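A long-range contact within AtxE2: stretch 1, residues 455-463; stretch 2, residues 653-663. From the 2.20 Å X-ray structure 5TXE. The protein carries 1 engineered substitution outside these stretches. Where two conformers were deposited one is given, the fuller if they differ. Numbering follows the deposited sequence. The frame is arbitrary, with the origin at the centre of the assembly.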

# COMPACT_ATOMS: atom_id res chain seq x y z
N LEU A 455 -17.38 2.62 0.07
CA LEU A 455 -18.56 3.25 -0.48
C LEU A 455 -19.71 2.28 -0.59
O LEU A 455 -20.80 2.61 -0.20
CB LEU A 455 -18.21 3.95 -1.83
CG LEU A 455 -17.05 5.00 -1.77
CD1 LEU A 455 -16.77 5.63 -3.15
CD2 LEU A 455 -17.40 6.10 -0.78
N PRO A 456 -19.47 1.03 -1.11
CA PRO A 456 -20.54 0.07 -1.07
C PRO A 456 -21.11 -0.21 0.31
O PRO A 456 -22.31 -0.41 0.45
CB PRO A 456 -19.91 -1.16 -1.68
CG PRO A 456 -18.84 -0.63 -2.59
CD PRO A 456 -18.29 0.51 -1.82
N LEU A 457 -20.29 -0.20 1.37
CA LEU A 457 -20.84 -0.36 2.72
C LEU A 457 -21.80 0.81 3.08
O LEU A 457 -22.89 0.60 3.65
CB LEU A 457 -19.74 -0.43 3.77
CG LEU A 457 -19.10 -1.80 3.97
CD1 LEU A 457 -17.79 -1.77 4.75
CD2 LEU A 457 -20.06 -2.73 4.64
N ALA A 458 -21.39 2.03 2.76
CA ALA A 458 -22.27 3.16 2.99
C ALA A 458 -23.56 3.02 2.14
O ALA A 458 -24.63 3.24 2.63
CB ALA A 458 -21.57 4.44 2.66
N THR A 459 -23.42 2.64 0.88
CA THR A 459 -24.56 2.42 0.05
C THR A 459 -25.51 1.41 0.68
O THR A 459 -26.71 1.51 0.54
CB THR A 459 -24.12 2.00 -1.34
OG1 THR A 459 -23.40 3.08 -1.96
CG2 THR A 459 -25.30 1.59 -2.17
N ALA A 460 -25.00 0.46 1.42
CA ALA A 460 -25.85 -0.54 2.05
C ALA A 460 -26.46 -0.10 3.35
O ALA A 460 -27.09 -0.93 4.01
CB ALA A 460 -25.05 -1.80 2.30
N GLY A 461 -26.24 1.15 3.79
CA GLY A 461 -26.90 1.65 4.99
C GLY A 461 -26.05 1.75 6.23
O GLY A 461 -26.55 2.00 7.30
N PHE A 462 -24.74 1.53 6.11
CA PHE A 462 -23.84 1.68 7.24
C PHE A 462 -23.19 3.05 7.26
O PHE A 462 -22.96 3.64 6.20
CB PHE A 462 -22.71 0.64 7.17
CG PHE A 462 -23.19 -0.75 7.31
CD1 PHE A 462 -23.37 -1.29 8.56
CD2 PHE A 462 -23.44 -1.52 6.20
CE1 PHE A 462 -23.82 -2.58 8.69
CE2 PHE A 462 -23.88 -2.82 6.31
CZ PHE A 462 -24.07 -3.35 7.54
N ALA A 463 -22.92 3.55 8.46
CA ALA A 463 -21.90 4.57 8.64
C ALA A 463 -20.59 3.83 8.56
O ALA A 463 -20.49 2.71 9.10
CB ALA A 463 -22.00 5.23 10.00
N THR A 653 -18.22 -9.71 2.94
CA THR A 653 -18.03 -8.85 4.05
C THR A 653 -19.26 -7.94 4.26
O THR A 653 -19.69 -7.74 5.38
CB THR A 653 -16.78 -8.00 3.86
OG1 THR A 653 -15.67 -8.83 4.15
CG2 THR A 653 -16.77 -6.83 4.82
N ILE A 654 -19.86 -7.46 3.17
CA ILE A 654 -21.13 -6.72 3.27
C ILE A 654 -22.22 -7.62 3.81
O ILE A 654 -22.96 -7.23 4.71
CB ILE A 654 -21.54 -6.12 1.94
CG1 ILE A 654 -20.59 -5.00 1.60
CG2 ILE A 654 -22.94 -5.55 1.97
CD1 ILE A 654 -20.67 -4.54 0.17
N ASP A 655 -22.32 -8.84 3.30
CA ASP A 655 -23.36 -9.72 3.77
C ASP A 655 -23.18 -9.98 5.27
O ASP A 655 -24.14 -10.10 6.03
CB ASP A 655 -23.32 -11.08 3.08
CG ASP A 655 -23.70 -11.05 1.60
OD1 ASP A 655 -24.18 -10.01 1.10
OD2 ASP A 655 -23.48 -12.07 0.90
N TRP A 656 -21.94 -10.15 5.68
CA TRP A 656 -21.66 -10.50 7.05
C TRP A 656 -22.15 -9.39 7.98
O TRP A 656 -22.82 -9.67 8.97
CB TRP A 656 -20.19 -10.73 7.24
CG TRP A 656 -19.70 -11.07 8.57
CD1 TRP A 656 -19.05 -10.23 9.42
CD2 TRP A 656 -19.64 -12.34 9.16
NE1 TRP A 656 -18.63 -10.89 10.53
CE2 TRP A 656 -18.99 -12.20 10.41
CE3 TRP A 656 -20.11 -13.60 8.80
CZ2 TRP A 656 -18.81 -13.25 11.28
CZ3 TRP A 656 -19.88 -14.67 9.67
CH2 TRP A 656 -19.21 -14.50 10.86
N PHE A 657 -21.73 -8.16 7.69
CA PHE A 657 -22.18 -7.04 8.52
C PHE A 657 -23.70 -6.77 8.44
O PHE A 657 -24.32 -6.47 9.46
CB PHE A 657 -21.38 -5.81 8.22
CG PHE A 657 -19.97 -5.84 8.79
CD1 PHE A 657 -19.76 -6.15 10.09
CD2 PHE A 657 -18.90 -5.66 7.97
CE1 PHE A 657 -18.48 -6.24 10.59
CE2 PHE A 657 -17.61 -5.72 8.46
CZ PHE A 657 -17.40 -5.97 9.77
N ARG A 658 -24.32 -6.95 7.29
CA ARG A 658 -25.78 -6.86 7.21
C ARG A 658 -26.45 -7.90 8.08
O ARG A 658 -27.47 -7.61 8.73
CB ARG A 658 -26.30 -7.01 5.80
CG ARG A 658 -25.98 -5.83 4.93
CD ARG A 658 -26.58 -5.96 3.52
NE ARG A 658 -28.01 -5.72 3.56
CZ ARG A 658 -28.96 -6.49 3.03
NH1 ARG A 658 -28.69 -7.56 2.29
NH2 ARG A 658 -30.21 -6.12 3.22
N PHE A 659 -25.89 -9.11 8.12
CA PHE A 659 -26.45 -10.18 8.90
C PHE A 659 -26.35 -9.88 10.39
O PHE A 659 -27.35 -9.96 11.10
CB PHE A 659 -25.81 -11.55 8.54
CG PHE A 659 -26.33 -12.74 9.34
CD1 PHE A 659 -27.45 -13.40 8.96
CD2 PHE A 659 -25.69 -13.14 10.48
CE1 PHE A 659 -27.95 -14.46 9.72
CE2 PHE A 659 -26.14 -14.21 11.22
CZ PHE A 659 -27.26 -14.86 10.84
N TRP A 660 -25.16 -9.56 10.89
CA TRP A 660 -24.98 -9.43 12.30
C TRP A 660 -25.35 -8.10 12.82
O TRP A 660 -25.75 -8.03 13.98
CB TRP A 660 -23.55 -9.67 12.69
CG TRP A 660 -23.09 -11.06 12.40
CD1 TRP A 660 -22.28 -11.47 11.38
CD2 TRP A 660 -23.36 -12.21 13.19
NE1 TRP A 660 -22.02 -12.82 11.50
CE2 TRP A 660 -22.69 -13.29 12.60
CE3 TRP A 660 -24.13 -12.43 14.34
CZ2 TRP A 660 -22.75 -14.57 13.11
CZ3 TRP A 660 -24.21 -13.70 14.85
CH2 TRP A 660 -23.52 -14.76 14.22
N LEU A 661 -25.20 -7.03 12.04
CA LEU A 661 -25.50 -5.69 12.54
C LEU A 661 -26.83 -5.14 12.12
O LEU A 661 -27.27 -4.21 12.74
CB LEU A 661 -24.44 -4.68 12.14
CG LEU A 661 -23.01 -5.02 12.50
CD1 LEU A 661 -22.07 -3.95 11.97
CD2 LEU A 661 -22.75 -5.21 13.97
N MET A 662 -27.46 -5.67 11.06
CA MET A 662 -28.80 -5.27 10.64
C MET A 662 -29.84 -6.40 10.71
O MET A 662 -31.00 -6.12 10.48
CB MET A 662 -28.79 -4.71 9.20
CG MET A 662 -28.04 -3.39 9.03
SD MET A 662 -27.94 -2.97 7.31
CE MET A 662 -27.22 -1.37 7.30
N ASP A 663 -29.44 -7.64 11.05
CA ASP A 663 -30.33 -8.79 11.04
C ASP A 663 -31.00 -8.95 9.67
O ASP A 663 -32.14 -9.32 9.59
CB ASP A 663 -31.35 -8.69 12.19
CG ASP A 663 -30.67 -8.60 13.60
OD1 ASP A 663 -29.59 -9.21 13.82
OD2 ASP A 663 -31.22 -7.90 14.48
O HOH W 1 -28.60 -3.12 3.46

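The end of one helix packs against the side of another in AtxE2, in a contact made by residues 455-463 and 653-663, at least 194 positions apart in sequence wherever they touch. In the backbone, the first stretch is the last part of a helix, through Thr-459, followed by a turn that leads into Phe-462; the second is already helical at Thr-653, in a helix that began earlier in the chain, and Asp-663 has left it, with positive phi. The closest CA atoms across the stretches are those of Leu-457 and Ile-654, 6.4 Å apart, and no direct hydrogen bond joins the stretches. The first helix closes with a Schellman motif: Gly-461 has positive phi (105°), while Phe-462 N bonds back to Leu-457 O (3.2 Å) and Gly-461 N to Ala-458 O (2.9 Å). This turn sets Ala-460 and Phe-462 with their CA-to-CB bonds toward the second helix. Glycine suits position 461 twice over: at these backbone angles a CB would be jammed against the carbonyl O of Ala-460, and it would also sit a tight 3.0 Å from Met-662 CE. Within the helix, Thr-459 OG1 donates to Leu-455 O (3.2 Å), so the hydroxyl is satisfied inside its own stretch.

Apolar packing against the helical part of the first stretch falls to Ile-654. Its CA-to-CB bond points sideways, but the end of the side chain comes nearer, and its branches spread among three neighbors: CD1 meets Pro-456 CB at 3.9 Å, CG1 meets Leu-457 CD2 at 3.8 Å, and CG2 faces Ala-460 CB more loosely at 4.3 Å. Leu-457 likewise starts sideways and brings its end closer. With no polar groups on these side chains, the gain is van der Waals contact and exclusion of water.

The aromatic packing centers on Phe-462, which has the largest area covered by the other stretch and reaches the second helix with chi1 at -66° (m). Its CZ lies 3.7 Å from Phe-657 CB and 3.6 Å from Phe-657 C, touching the backbone as well as the side chain, and CE1 meets Leu-661 CD1 at 4.0 Å. Near the ring plane, at the edge, is Arg-658 N, 3.6 Å from Phe-462 CZ; that amide is already bonded to Ile-654 O (2.9 Å), within its own helix. Arg-658 CG lies 3.9 Å from Phe-462 CE2. One face is covered by Met-662, whose extended chain (chi2 and chi3 both t) places CE 3.7 Å from the centroid of the Phe-462 ring and 8° off its normal, a CH-pi contact. Met-662 SD lies obliquely, 4.4 Å from the same centroid. The methyl also approaches two carbonyl oxygens of the turn, with Met-662 CE 3.3 Å from Ala-460 O and 3.4 Å from Gly-461 O.

One water joins the stretches, so the polar link is indirect. Water 1 donates to Ala-460 O (2.7 Å from the water O) and accepts from Arg-658 NE (2.7 Å from the same O), tying the carbonyl of Ala-460, just past the end of the first helix, to the guanidinium group.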